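Local coordinates for protein Pts system, fructose-specific iiabc component (PDB 5DLE) that is the IIB domain of a fructose-specific phosphotransferase permease and probably relays a phosphoryl group from a phosphohistidine to fructose as the sugar enters the cell, at residues Val70-Asp75 / Lys81-Lys86; Ser44-Thr49 / Glu61-Asn66; Glu35-Lys40 / Asn98-Ile103; Val24-Ile29 / Val91-Ala96. One frame throughout, in Å; residues are numbered along the deposited sequence.

In the fold
All four contacts tie helices and loops to the largely parallel sheet of this IIB domain, or to each other beside it. Interactions 1 and 4 are mostly buried, but interaction 1 is apolar, an aromatic ring against strand 69-74, whereas interaction 4 rests on a histidine-threonine hydrogen bond beside the loop that holds Cys20. Interaction 2 is a surface salt bridge, linked to interaction 1 by Arg82 with Glu48 and by Phe83 against Ile64. Interactions 3 and 4 both use helix 25-40, near its end and its start respectively, and pair it with the two successive C-terminal helices; interaction 3, only partly buried, brings two acidic side chains together. The centres of interactions 2 and 4 lie about 18 Å apart.

Interaction 1. Residues Val70-Asp75 / Lys81-Lys86; sequences VILAVD and KRFEGK
Val70, on strand 69-74, and Lys86, the last residue of a type II turn that starts at Phe83, bring their CA atoms to 6.8 Å, the nearest approach of the two backbones. No hydrogen bond crosses between the segments; apolar side chains do the work. The Phe83 ring comes in between the turn and the strand, and Val70 CG1 sits over one of its faces, 3.9 Å from the ring centroid and 16° off the normal, a CH-pi contact. Having CG1 anti to the backbone N (chi1 177°) sends the other methyl, CG2 of Val70, to Lys86 CB at 3.8 Å, so one valine packs against both ends of the turn. Further along the strand, Leu72 CD2 meets the far rim of the ring obliquely, 3.8 Å from Phe83 CE2. The opposite face is covered by Arg82 CG, which stands over the centre of the ring; the guanidinium goes on to a salt bridge with Glu48. Only the root of Lys86 belongs to this packing. Its chain bends twice beyond CB and carries NZ off to the carbonyl oxygens of Ile64 and Ala67. On the outer side of the turn, Lys81 NZ bridges to Glu84 OE2 at 2.9 Å. Val88, on the next strand, touches Val70, Leu72 and Phe83 alike. The arrangement belongs to the crossover between the neighbouring parallel strands 69-74 and 88-91 of an open alpha/beta sheet, here made through a 3-10 turn and loop that places an aromatic ring against the sheet.

Interaction 2. Residues Ser44-Thr49 / Glu61-Asn66; sequences SIRVET and EEEIKN
Glu63 and Arg46 carry this contact alone, a bidentate salt bridge between helix 61-66 and strand 44-50. The helix starts at Glu61, whose carbonyl accepts Lys65 N, and passes through Glu62, which turns its carboxylate to its own helical neighbours. One residue on, Glu63 faces the strand and stretches out beyond CG (chi2 164°), so that its carboxylate arrives at the side of the guanidinium. Arg46 grips it with two nitrogens, one to each oxygen. Arg46 NE to Glu63 OE2 is short at 2.8 Å and nearly straight at 168°; the oxygen lies in the guanidinium plane, but the donor stands well above the carboxylate plane. Arg46 NH2 to Glu63 OE1, 3.0 Å, is more bent, as expected for planes turned 58° against each other. Both ends have further partners: Glu63 OE1 takes the backbone N of Thr60, directly before the helix, as in one half of a capping box, and Arg46 NH2 reaches Asn57 O. In the alpha/beta sandwich of the IIB domain, the strand shows Ile45 and Val47 to helix 25-40 on one side of the sheet, while Arg46 points the other way, to the short helix. Ile64 follows, and turns inward to Leu59 and Phe83. Lys65 and Asn66 lie on the outer surface: Lys65 NZ bonds Asn66 OD1 at 3.1 Å and makes a long salt bridge to Glu62 OE2, 3.9 Å away. Asn66 ND2 reaches back one helical turn to the same Glu62 OE2, 3.2 Å off and above the carboxylate plane.

Interaction 3. Residues Glu35-Lys40 / Asn98-Ile103; sequences ENEAKK and NNTENI
Glu37 lays its side chain across the first turn of helix 100-107, its CG 3.7 Å from Glu101 CA and its OE2 3.5 Å from Glu101 CG. The backbones are close here, with the CA atoms of these two glutamates 6.2 Å apart. CG of Glu37 leaves anti to the backbone N, and a bend at chi2 (66°) then lays the carboxylate alongside CB and CG of Glu101. Nearer the sheet, Glu37 CB rests on the methyl of Thr100, 3.8 Å from CG2. The threonine is buried; its hydroxyl bonds Ala96 O in the preceding helix 93-98, and the methyl is what meets Glu37. The two carboxylates cross at 66° between their planes, with Glu37 OE2 4.5 Å from Glu101 OE2. Gln41 probably eases this: its NE2 bonds both Glu37 OE2 and the carbonyl oxygen of Glu101, joining the residue after helix 25-40 to helix 100-107. A water modelled between the carboxylates stands implausibly close to Glu37, so the bridge it would make is doubtful. The two helices lie side by side over the same face of the sheet, Ala38 reaching Ile45 on strand 44-50 and Ile103 reaching Tyr89 and Val91 on strand 88-91. Direct contact between the segments is thus aliphatic, from the stems of the glutamates and the Thr100 methyl, with Gln41 adding the polar link. The like charges probably favour protonation slightly, although Lys40 NZ, 4.9 Å from Glu101 OE2, would partly offset the repulsion.

Interaction 4. Residues Val24-Ile29 / Val91-Ala96; sequences VAHTYI and VSTVKA
His26 and Thr93 meet through one hydrogen bond, His26 ND1 to Thr93 OG1 at 3.1 Å with an angle of 153° at the hydrogen. The hydroxyl sits at the edge of the imidazole, 10° out of the ring plane, and the same oxygen of Thr93 comes 3.6 Å from His26 CB. Beside it Val94 runs alongside the histidine, its CG2 4.0 Å from His26 CE1. The threonine hydroxyl lies between its backbone N and carbonyl carbon (chi1 64°), which aims it at the ring. It also bonds Asp75 OD2, so a line of three side chains runs from His26 through Thr93 to Asp75, just past the end of strand 69-74. What positions Thr93 is the start of its helix: Ser92, at the N-cap, takes Lys95 N on its OG at 3.0 Å. His26 sits in the first turn of helix 25-40, which begins after Val24 at the N-cap. Cys20 touches both His26 and Thr93. It begins the loop between strand 13-19 and helix 25-40, the place where fructose IIB domains carry their phosphocysteine, so this contact probably borders the phosphoryl-transfer site. Thr27 OG1 bonds Cys20 N as well, fastening that loop to the helix. The His26 ring stacks on His26 of the second subunit, whose Pro21 packs on Val94. Within the chain, the starts of helices 25-40 and 93-98 thus stand side by side, with Ile97 reaching both His26 and Ile29, above the ends of strands 13-19, 69-74 and 88-91.

Interaction 1. Residues Val70-Asp75 / Lys81-Lys86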
loop_
_atom_site.group_PDB
_atom_site.type_symbol
_atom_site.label_atom_id
_atom_site.label_comp_id
_atom_site.label_asym_id
_atom_site.label_seq_id
_atom_site.Cartn_x
_atom_site.Cartn_y
_atom_site.Cartn_z
ATOM N N VAL A 70 13.966 -12.718 17.685
ATOM C CA VAL A 70 13.764 -12.496 16.250
ATOM C C VAL A 70 12.257 -12.441 15.989
ATOM O O VAL A 70 11.534 -13.367 16.364
ATOM C CB VAL A 70 14.376 -13.641 15.416
ATOM C CG1 VAL A 70 14.099 -13.456 13.929
ATOM C CG2 VAL A 70 15.915 -13.804 15.681
ATOM N N ILE A 71 11.787 -11.399 15.308
ATOM C CA ILE A 71 10.380 -11.286 14.930
ATOM C C ILE A 71 10.299 -11.372 13.412
ATOM O O ILE A 71 10.940 -10.593 12.697
ATOM C CB ILE A 71 9.751 -9.979 15.440
ATOM C CG1 ILE A 71 9.821 -9.930 16.967
ATOM C CG2 ILE A 71 8.272 -9.817 14.942
ATOM C CD1 ILE A 71 9.267 -8.637 17.519
ATOM N N LEU A 72 9.539 -12.340 12.917
ATOM C CA LEU A 72 9.364 -12.504 11.466
ATOM C C LEU A 72 7.934 -12.141 11.153
ATOM O O LEU A 72 7.017 -12.833 11.605
ATOM C CB LEU A 72 9.631 -13.947 11.053
ATOM C CG LEU A 72 11.005 -14.492 11.403
ATOM C CD1 LEU A 72 11.165 -15.930 10.895
ATOM C CD2 LEU A 72 12.156 -13.556 10.919
ATOM N N ALA A 73 7.744 -11.086 10.375
ATOM C CA ALA A 73 6.399 -10.687 9.989
ATOM C C ALA A 73 6.349 -10.914 8.474
ATOM O O ALA A 73 6.747 -10.044 7.690
ATOM C CB ALA A 73 6.120 -9.231 10.387
ATOM N N VAL A 74 5.895 -12.113 8.068
ATOM C CA VAL A 74 6.144 -12.593 6.714
ATOM C C VAL A 74 4.884 -13.210 6.159
ATOM O O VAL A 74 4.116 -13.870 6.880
ATOM C CB VAL A 74 7.327 -13.585 6.649
ATOM C CG1 VAL A 74 8.611 -12.899 7.138
ATOM C CG2 VAL A 74 7.103 -14.803 7.561
ATOM N N ASP A 75 4.691 -12.978 4.858
ATOM C CA ASP A 75 3.624 -13.599 4.094
ATOM C C ASP A 75 4.190 -14.432 2.963
ATOM O O ASP A 75 3.517 -14.615 1.937
ATOM C CB ASP A 75 2.714 -12.543 3.484
ATOM C CG ASP A 75 2.146 -11.570 4.515
ATOM O OD1 ASP A 75 1.798 -11.983 5.647
ATOM O OD2 ASP A 75 1.948 -10.399 4.139
ATOM N N LYS A 81 17.102 -20.772 8.581
ATOM C CA LYS A 81 18.190 -21.504 9.243
ATOM C C LYS A 81 19.102 -20.566 10.026
ATOM O O LYS A 81 19.597 -20.925 11.108
ATOM C CB LYS A 81 18.991 -22.310 8.212
ATOM C CG LYS A 81 19.973 -23.282 8.866
ATOM C CD LYS A 81 20.555 -24.289 7.869
ATOM C CE LYS A 81 21.391 -25.363 8.580
ATOM N NZ LYS A 81 20.586 -26.186 9.540
ATOM N N ARG A 82 19.296 -19.346 9.515
ATOM C CA ARG A 82 20.103 -18.336 10.192
ATOM C C ARG A 82 19.601 -17.969 11.581
ATOM O O ARG A 82 20.348 -17.338 12.330
ATOM C CB ARG A 82 20.157 -17.072 9.336
ATOM C CG ARG A 82 18.779 -16.520 8.938
ATOM C CD ARG A 82 18.984 -15.273 8.101
ATOM N NE ARG A 82 17.744 -14.903 7.458
ATOM C CZ ARG A 82 17.413 -13.663 7.095
ATOM N NH1 ARG A 82 18.248 -12.664 7.333
ATOM N NH2 ARG A 82 16.243 -13.444 6.473
ATOM N N PHE A 83 18.369 -18.315 11.943
ATOM C CA PHE A 83 17.838 -17.979 13.257
ATOM C C PHE A 83 17.842 -19.159 14.232
ATOM O O PHE A 83 17.282 -19.046 15.331
ATOM C CB PHE A 83 16.415 -17.430 13.115
ATOM C CG PHE A 83 16.305 -16.289 12.138
ATOM C CD1 PHE A 83 17.051 -15.123 12.318
ATOM C CD2 PHE A 83 15.466 -16.396 11.058
ATOM C CE1 PHE A 83 16.934 -14.054 11.438
ATOM C CE2 PHE A 83 15.370 -15.347 10.134
ATOM C CZ PHE A 83 16.108 -14.166 10.341
ATOM N N GLU A 84 18.444 -20.281 13.859
ATOM C CA GLU A 84 18.546 -21.402 14.795
ATOM C C GLU A 84 19.156 -20.964 16.124
ATOM O O GLU A 84 20.126 -20.195 16.163
ATOM C CB GLU A 84 19.403 -22.517 14.200
ATOM C CG GLU A 84 18.642 -23.307 13.163
ATOM C CD GLU A 84 19.454 -24.478 12.641
ATOM O OE1 GLU A 84 20.601 -24.676 13.118
ATOM O OE2 GLU A 84 18.929 -25.195 11.763
ATOM N N GLY A 85 18.560 -21.438 17.221
ATOM C CA GLY A 85 19.086 -21.133 18.547
ATOM C C GLY A 85 18.545 -19.844 19.125
ATOM O O GLY A 85 18.841 -19.538 20.266
ATOM N N LYS A 86 17.771 -19.076 18.351
ATOM C CA LYS A 86 17.146 -17.836 18.804
ATOM C C LYS A 86 15.668 -18.060 19.072
ATOM O O LYS A 86 15.035 -18.908 18.442
ATOM C CB LYS A 86 17.262 -16.721 17.752
ATOM C CG LYS A 86 18.633 -16.583 17.060
ATOM C CD LYS A 86 19.752 -16.135 18.045
ATOM C CE LYS A 86 19.361 -14.841 18.784
ATOM N NZ LYS A 86 20.609 -14.219 19.457
#

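Interaction 2. Residues Ser44-Thr49 / Glu61-Asn66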
loop_
_atom_site.group_PDB
_atom_site.type_symbol
_atom_site.label_atom_id
_atom_site.label_comp_id
_atom_site.label_asym_id
_atom_site.label_seq_id
_atom_site.Cartn_x
_atom_site.Cartn_y
_atom_site.Cartn_z
ATOM N N SER A 44 16.314 -1.685 21.285
ATOM C CA SER A 44 17.037 -1.465 20.042
ATOM C C SER A 44 16.428 -2.365 18.975
ATOM O O SER A 44 15.989 -3.474 19.288
ATOM C CB SER A 44 18.516 -1.833 20.255
ATOM O OG SER A 44 19.308 -1.289 19.228
ATOM N N ILE A 45 16.370 -1.898 17.719
ATOM C CA ILE A 45 15.691 -2.693 16.691
ATOM C C ILE A 45 16.428 -2.543 15.359
ATOM O O ILE A 45 16.821 -1.435 14.980
ATOM C CB ILE A 45 14.197 -2.252 16.595
ATOM C CG1 ILE A 45 13.418 -2.968 15.481
ATOM C CG2 ILE A 45 14.067 -0.751 16.356
ATOM C CD1 ILE A 45 13.039 -4.364 15.861
ATOM N N ARG A 46 16.622 -3.659 14.644
ATOM C CA ARG A 46 17.058 -3.648 13.244
ATOM C C ARG A 46 16.068 -4.475 12.446
ATOM O O ARG A 46 15.725 -5.580 12.878
ATOM C CB ARG A 46 18.468 -4.244 13.096
ATOM C CG ARG A 46 19.575 -3.189 13.202
ATOM C CD ARG A 46 19.816 -2.475 11.843
ATOM N NE ARG A 46 20.312 -3.467 10.895
ATOM C CZ ARG A 46 19.699 -3.912 9.808
ATOM N NH1 ARG A 46 18.551 -3.391 9.349
ATOM N NH2 ARG A 46 20.304 -4.873 9.126
ATOM N N VAL A 47 15.603 -3.947 11.297
ATOM C CA VAL A 47 14.638 -4.642 10.447
ATOM C C VAL A 47 15.189 -4.811 9.033
ATOM O O VAL A 47 15.597 -3.827 8.389
ATOM C CB VAL A 47 13.280 -3.906 10.396
ATOM C CG1 VAL A 47 12.247 -4.751 9.616
ATOM C CG2 VAL A 47 12.757 -3.686 11.764
ATOM N N GLU A 48 15.174 -6.049 8.549
ATOM C CA GLU A 48 15.385 -6.396 7.154
ATOM C C GLU A 48 14.037 -6.414 6.448
ATOM O O GLU A 48 13.064 -6.951 6.978
ATOM C CB GLU A 48 16.034 -7.784 7.081
ATOM C CG GLU A 48 15.945 -8.493 5.739
ATOM C CD GLU A 48 16.609 -9.878 5.799
ATOM O OE1 GLU A 48 17.590 -10.022 6.547
ATOM O OE2 GLU A 48 16.135 -10.825 5.138
ATOM N N THR A 49 13.982 -5.860 5.243
ATOM C CA THR A 49 12.732 -5.856 4.503
ATOM C C THR A 49 12.863 -6.641 3.203
ATOM O O THR A 49 13.913 -6.644 2.569
ATOM C CB THR A 49 12.260 -4.418 4.165
ATOM O OG1 THR A 49 13.287 -3.689 3.473
ATOM C CG2 THR A 49 11.857 -3.643 5.427
ATOM N N GLU A 61 25.016 -11.519 10.439
ATOM C CA GLU A 61 25.254 -12.583 11.406
ATOM C C GLU A 61 25.447 -12.016 12.809
ATOM O O GLU A 61 24.904 -12.551 13.784
ATOM C CB GLU A 61 26.472 -13.408 10.981
ATOM C CG GLU A 61 26.706 -14.633 11.837
ATOM C CD GLU A 61 27.897 -15.473 11.379
ATOM O OE1 GLU A 61 28.420 -15.223 10.272
ATOM O OE2 GLU A 61 28.303 -16.390 12.127
ATOM N N GLU A 62 26.203 -10.915 12.930
ATOM C CA GLU A 62 26.424 -10.359 14.257
ATOM C C GLU A 62 25.137 -9.804 14.859
ATOM O O GLU A 62 24.897 -9.953 16.065
ATOM C CB GLU A 62 27.503 -9.269 14.203
ATOM C CG GLU A 62 27.765 -8.630 15.536
ATOM C CD GLU A 62 28.669 -9.486 16.438
ATOM O OE1 GLU A 62 29.111 -10.586 16.013
ATOM O OE2 GLU A 62 28.942 -9.054 17.581
ATOM N N GLU A 63 24.304 -9.148 14.043
ATOM C CA GLU A 63 23.036 -8.639 14.551
ATOM C C GLU A 63 22.162 -9.771 15.075
ATOM O O GLU A 63 21.528 -9.647 16.131
ATOM C CB GLU A 63 22.300 -7.865 13.449
ATOM C CG GLU A 63 22.908 -6.491 13.210
ATOM C CD GLU A 63 22.481 -5.833 11.902
ATOM O OE1 GLU A 63 21.937 -6.524 11.002
ATOM O OE2 GLU A 63 22.704 -4.600 11.788
ATOM N N ILE A 64 22.104 -10.880 14.348
ATOM C CA ILE A 64 21.287 -11.994 14.820
ATOM C C ILE A 64 21.893 -12.588 16.100
ATOM O O ILE A 64 21.172 -12.945 17.043
ATOM C CB ILE A 64 21.124 -13.043 13.702
ATOM C CG1 ILE A 64 20.370 -12.416 12.526
ATOM C CG2 ILE A 64 20.386 -14.258 14.240
ATOM C CD1 ILE A 64 20.466 -13.296 11.264
ATOM N N LYS A 65 23.222 -12.716 16.141
ATOM C CA LYS A 65 23.894 -13.206 17.341
ATOM C C LYS A 65 23.525 -12.388 18.581
ATOM O O LYS A 65 23.236 -12.949 19.648
ATOM C CB LYS A 65 25.414 -13.190 17.115
ATOM C CG LYS A 65 26.186 -13.463 18.380
ATOM C CD LYS A 65 27.716 -13.324 18.148
ATOM C CE LYS A 65 28.449 -13.290 19.481
ATOM N NZ LYS A 65 28.360 -11.919 20.105
ATOM N N ASN A 66 23.515 -11.058 18.458
ATOM C CA ASN A 66 23.309 -10.198 19.618
ATOM C C ASN A 66 21.856 -10.023 20.018
ATOM O O ASN A 66 21.587 -9.490 21.095
ATOM C CB ASN A 66 23.952 -8.839 19.356
ATOM C CG ASN A 66 25.467 -8.939 19.244
ATOM O OD1 ASN A 66 26.082 -9.811 19.852
ATOM N ND2 ASN A 66 26.061 -8.064 18.446
#

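Interaction 3. Residues Glu35-Lys40 / Asn98-Ile103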
loop_
_atom_site.group_PDB
_atom_site.type_symbol
_atom_site.label_atom_id
_atom_site.label_comp_id
_atom_site.label_asym_id
_atom_site.label_seq_id
_atom_site.Cartn_x
_atom_site.Cartn_y
_atom_site.Cartn_z
ATOM N N GLU A 35 9.368 -1.007 14.363
ATOM C CA GLU A 35 10.411 -0.072 14.836
ATOM C C GLU A 35 9.849 0.907 15.859
ATOM O O GLU A 35 10.468 1.123 16.902
ATOM C CB GLU A 35 11.015 0.679 13.650
ATOM C CG GLU A 35 11.879 -0.207 12.763
ATOM C CD GLU A 35 12.198 0.391 11.392
ATOM O OE1 GLU A 35 11.762 1.540 11.087
ATOM O OE2 GLU A 35 12.869 -0.318 10.608
ATOM N N ASN A 36 8.685 1.510 15.587
ATOM C CA ASN A 36 8.147 2.503 16.522
ATOM C C ASN A 36 7.776 1.862 17.845
ATOM O O ASN A 36 7.997 2.464 18.895
ATOM C CB ASN A 36 6.923 3.212 15.924
ATOM C CG ASN A 36 7.295 4.243 14.868
ATOM O OD1 ASN A 36 8.448 4.710 14.834
ATOM N ND2 ASN A 36 6.322 4.676 14.081
ATOM N N GLU A 37 7.162 0.681 17.820
ATOM C CA GLU A 37 6.716 0.050 19.063
ATOM C C GLU A 37 7.899 -0.494 19.858
ATOM O O GLU A 37 7.910 -0.413 21.097
ATOM C CB GLU A 37 5.699 -1.046 18.754
ATOM C CG GLU A 37 5.136 -1.729 20.004
ATOM C CD GLU A 37 4.283 -0.790 20.888
ATOM O OE1 GLU A 37 3.627 0.148 20.374
ATOM O OE2 GLU A 37 4.276 -1.032 22.119
ATOM N N ALA A 38 8.906 -1.041 19.179
ATOM C CA ALA A 38 10.118 -1.491 19.876
ATOM C C ALA A 38 10.747 -0.337 20.624
ATOM O O ALA A 38 11.149 -0.481 21.788
ATOM C CB ALA A 38 11.129 -2.059 18.873
ATOM N N LYS A 39 10.866 0.811 19.959
ATOM C CA LYS A 39 11.503 1.963 20.599
ATOM C C LYS A 39 10.644 2.475 21.747
ATOM O O LYS A 39 11.175 2.806 22.831
ATOM C CB LYS A 39 11.804 3.022 19.546
ATOM C CG LYS A 39 13.000 2.582 18.669
ATOM C CD LYS A 39 13.377 3.577 17.582
ATOM C CE LYS A 39 12.765 3.177 16.240
ATOM N NZ LYS A 39 12.843 4.310 15.251
ATOM N N LYS A 40 9.317 2.462 21.585
ATOM C CA LYS A 40 8.442 2.863 22.691
ATOM C C LYS A 40 8.662 1.979 23.914
ATOM O O LYS A 40 8.686 2.482 25.053
ATOM C CB LYS A 40 6.976 2.841 22.257
ATOM C CG LYS A 40 5.981 3.226 23.347
ATOM C CD LYS A 40 4.551 3.065 22.839
ATOM C CE LYS A 40 3.550 3.397 23.936
ATOM N NZ LYS A 40 2.158 3.110 23.502
ATOM N N ASN A 98 -1.448 -4.946 12.910
ATOM C CA ASN A 98 -2.617 -4.628 13.713
ATOM C C ASN A 98 -2.476 -4.994 15.180
ATOM O O ASN A 98 -3.313 -4.559 15.986
ATOM C CB ASN A 98 -3.853 -5.322 13.128
ATOM C CG ASN A 98 -4.327 -4.632 11.880
ATOM O OD1 ASN A 98 -3.955 -3.485 11.616
ATOM N ND2 ASN A 98 -5.154 -5.319 11.093
ATOM N N ASN A 99 -1.436 -5.733 15.555
ATOM C CA ASN A 99 -1.285 -6.201 16.931
ATOM C C ASN A 99 0.124 -5.945 17.429
ATOM O O ASN A 99 0.673 -6.766 18.148
ATOM C CB ASN A 99 -1.601 -7.697 17.031
ATOM C CG ASN A 99 -1.966 -8.148 18.451
ATOM O OD1 ASN A 99 -2.408 -7.353 19.283
ATOM N ND2 ASN A 99 -1.836 -9.441 18.705
ATOM N N THR A 100 0.724 -4.805 17.053
ATOM C CA THR A 100 2.167 -4.647 17.182
ATOM C C THR A 100 2.635 -4.661 18.641
ATOM O O THR A 100 3.649 -5.290 18.955
ATOM C CB THR A 100 2.637 -3.339 16.533
ATOM O OG1 THR A 100 1.925 -3.064 15.311
ATOM C CG2 THR A 100 4.134 -3.450 16.236
ATOM N N GLU A 101 1.914 -3.941 19.514
ATOM C CA GLU A 101 2.293 -3.873 20.926
ATOM C C GLU A 101 2.351 -5.261 21.524
ATOM O O GLU A 101 3.342 -5.639 22.176
ATOM C CB GLU A 101 1.280 -3.012 21.670
ATOM C CG GLU A 101 1.521 -2.895 23.176
ATOM C CD GLU A 101 0.350 -2.186 23.852
ATOM O OE1 GLU A 101 -0.828 -2.441 23.476
ATOM O OE2 GLU A 101 0.607 -1.361 24.740
ATOM N N ASN A 102 1.290 -6.039 21.319
ATOM C CA ASN A 102 1.240 -7.368 21.887
ATOM C C ASN A 102 2.299 -8.270 21.271
ATOM O O ASN A 102 2.935 -9.053 21.986
ATOM C CB ASN A 102 -0.174 -7.924 21.729
ATOM C CG ASN A 102 -1.175 -7.259 22.687
ATOM O OD1 ASN A 102 -0.795 -6.656 23.703
ATOM N ND2 ASN A 102 -2.471 -7.368 22.363
ATOM N N ILE A 103 2.546 -8.146 19.959
ATOM C CA ILE A 103 3.528 -9.022 19.331
ATOM C C ILE A 103 4.924 -8.771 19.881
ATOM O O ILE A 103 5.687 -9.718 20.114
ATOM C CB ILE A 103 3.465 -8.863 17.811
ATOM C CG1 ILE A 103 2.344 -9.743 17.286
ATOM C CG2 ILE A 103 4.809 -9.195 17.147
ATOM C CD1 ILE A 103 1.969 -9.397 15.895
HETATM O O HOH W 1 3.713 0.052 24.237
#

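Interaction 4. Residues Val24-Ile29 / Val91-Ala96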
loop_
_atom_site.group_PDB
_atom_site.type_symbol
_atom_site.label_atom_id
_atom_site.label_comp_id
_atom_site.label_asym_id
_atom_site.label_seq_id
_atom_site.Cartn_x
_atom_site.Cartn_y
_atom_site.Cartn_z
ATOM N N VAL A 24 5.075 -2.844 -1.890
ATOM C CA VAL A 24 5.966 -2.505 -0.770
ATOM C C VAL A 24 5.225 -2.127 0.495
ATOM O O VAL A 24 5.859 -2.043 1.573
ATOM C CB VAL A 24 6.930 -1.360 -1.131
ATOM C CG1 VAL A 24 7.954 -1.861 -2.181
ATOM C CG2 VAL A 24 6.182 -0.076 -1.584
ATOM N N ALA A 25 3.906 -1.924 0.443
ATOM C CA ALA A 25 3.215 -1.287 1.568
ATOM C C ALA A 25 3.255 -2.157 2.838
ATOM O O ALA A 25 3.662 -1.686 3.916
ATOM C CB ALA A 25 1.759 -0.951 1.249
ATOM N N HIS A 26 2.771 -3.398 2.773
ATOM C CA HIS A 26 2.779 -4.195 4.009
ATOM C C HIS A 26 4.185 -4.394 4.549
ATOM O O HIS A 26 4.382 -4.376 5.777
ATOM C CB HIS A 26 2.106 -5.547 3.848
ATOM C CG HIS A 26 0.612 -5.459 3.894
ATOM N ND1 HIS A 26 -0.163 -6.494 4.363
ATOM C CD2 HIS A 26 -0.244 -4.496 3.477
ATOM C CE1 HIS A 26 -1.450 -6.170 4.235
ATOM N NE2 HIS A 26 -1.526 -4.965 3.703
ATOM N N THR A 27 5.160 -4.615 3.663
ATOM C CA THR A 27 6.554 -4.778 4.120
ATOM C C THR A 27 6.986 -3.577 4.941
ATOM O O THR A 27 7.556 -3.737 6.052
ATOM C CB THR A 27 7.455 -4.923 2.903
ATOM O OG1 THR A 27 7.112 -6.140 2.248
ATOM C CG2 THR A 27 8.920 -4.953 3.272
ATOM N N TYR A 28 6.731 -2.373 4.421
ATOM C CA TYR A 28 7.232 -1.171 5.090
ATOM C C TYR A 28 6.339 -0.762 6.243
ATOM O O TYR A 28 6.835 -0.212 7.244
ATOM C CB TYR A 28 7.362 0.003 4.075
ATOM C CG TYR A 28 8.702 -0.041 3.363
ATOM C CD1 TYR A 28 8.926 -0.889 2.317
ATOM C CD2 TYR A 28 9.764 0.726 3.819
ATOM C CE1 TYR A 28 10.152 -0.984 1.692
ATOM C CE2 TYR A 28 10.990 0.633 3.228
ATOM C CZ TYR A 28 11.180 -0.215 2.172
ATOM O OH TYR A 28 12.417 -0.300 1.564
ATOM N N ILE A 29 5.012 -0.962 6.135
ATOM C CA ILE A 29 4.180 -0.613 7.283
ATOM C C ILE A 29 4.551 -1.506 8.472
ATOM O O ILE A 29 4.676 -1.032 9.608
ATOM C CB ILE A 29 2.682 -0.744 6.937
ATOM C CG1 ILE A 29 2.303 0.310 5.885
ATOM C CG2 ILE A 29 1.834 -0.468 8.197
ATOM C CD1 ILE A 29 0.924 0.013 5.243
ATOM N N VAL A 91 4.773 -14.286 12.567
ATOM C CA VAL A 91 3.402 -13.827 12.377
ATOM C C VAL A 91 3.264 -13.323 10.952
ATOM O O VAL A 91 4.240 -13.162 10.213
ATOM C CB VAL A 91 3.014 -12.709 13.375
ATOM C CG1 VAL A 91 3.122 -13.242 14.833
ATOM C CG2 VAL A 91 3.922 -11.504 13.204
ATOM N N SER A 92 2.018 -13.128 10.554
ATOM C CA SER A 92 1.750 -12.525 9.259
ATOM C C SER A 92 2.020 -11.032 9.313
ATOM O O SER A 92 2.082 -10.445 10.380
ATOM C CB SER A 92 0.281 -12.756 8.895
ATOM O OG SER A 92 -0.559 -12.054 9.825
ATOM N N THR A 93 2.120 -10.394 8.135
ATOM C CA THR A 93 2.219 -8.933 8.186
ATOM C C THR A 93 0.958 -8.277 8.737
ATOM O O THR A 93 1.051 -7.273 9.447
ATOM C CB THR A 93 2.598 -8.313 6.842
ATOM O OG1 THR A 93 1.593 -8.537 5.844
ATOM C CG2 THR A 93 3.977 -8.753 6.357
ATOM N N VAL A 94 -0.242 -8.810 8.435
ATOM C CA VAL A 94 -1.468 -8.254 8.987
ATOM C C VAL A 94 -1.421 -8.258 10.514
ATOM O O VAL A 94 -1.782 -7.270 11.162
ATOM C CB VAL A 94 -2.675 -9.047 8.442
ATOM C CG1 VAL A 94 -3.897 -8.772 9.254
ATOM C CG2 VAL A 94 -2.920 -8.650 7.007
ATOM N N LYS A 95 -0.988 -9.377 11.119
ATOM C CA LYS A 95 -0.976 -9.427 12.579
ATOM C C LYS A 95 0.076 -8.480 13.140
ATOM O O LYS A 95 -0.164 -7.788 14.138
ATOM C CB LYS A 95 -0.730 -10.854 13.046
ATOM N N ALA A 96 1.242 -8.407 12.488
ATOM C CA ALA A 96 2.291 -7.501 12.964
ATOM C C ALA A 96 1.831 -6.047 12.882
ATOM O O ALA A 96 2.192 -5.207 13.727
ATOM C CB ALA A 96 3.568 -7.710 12.160
#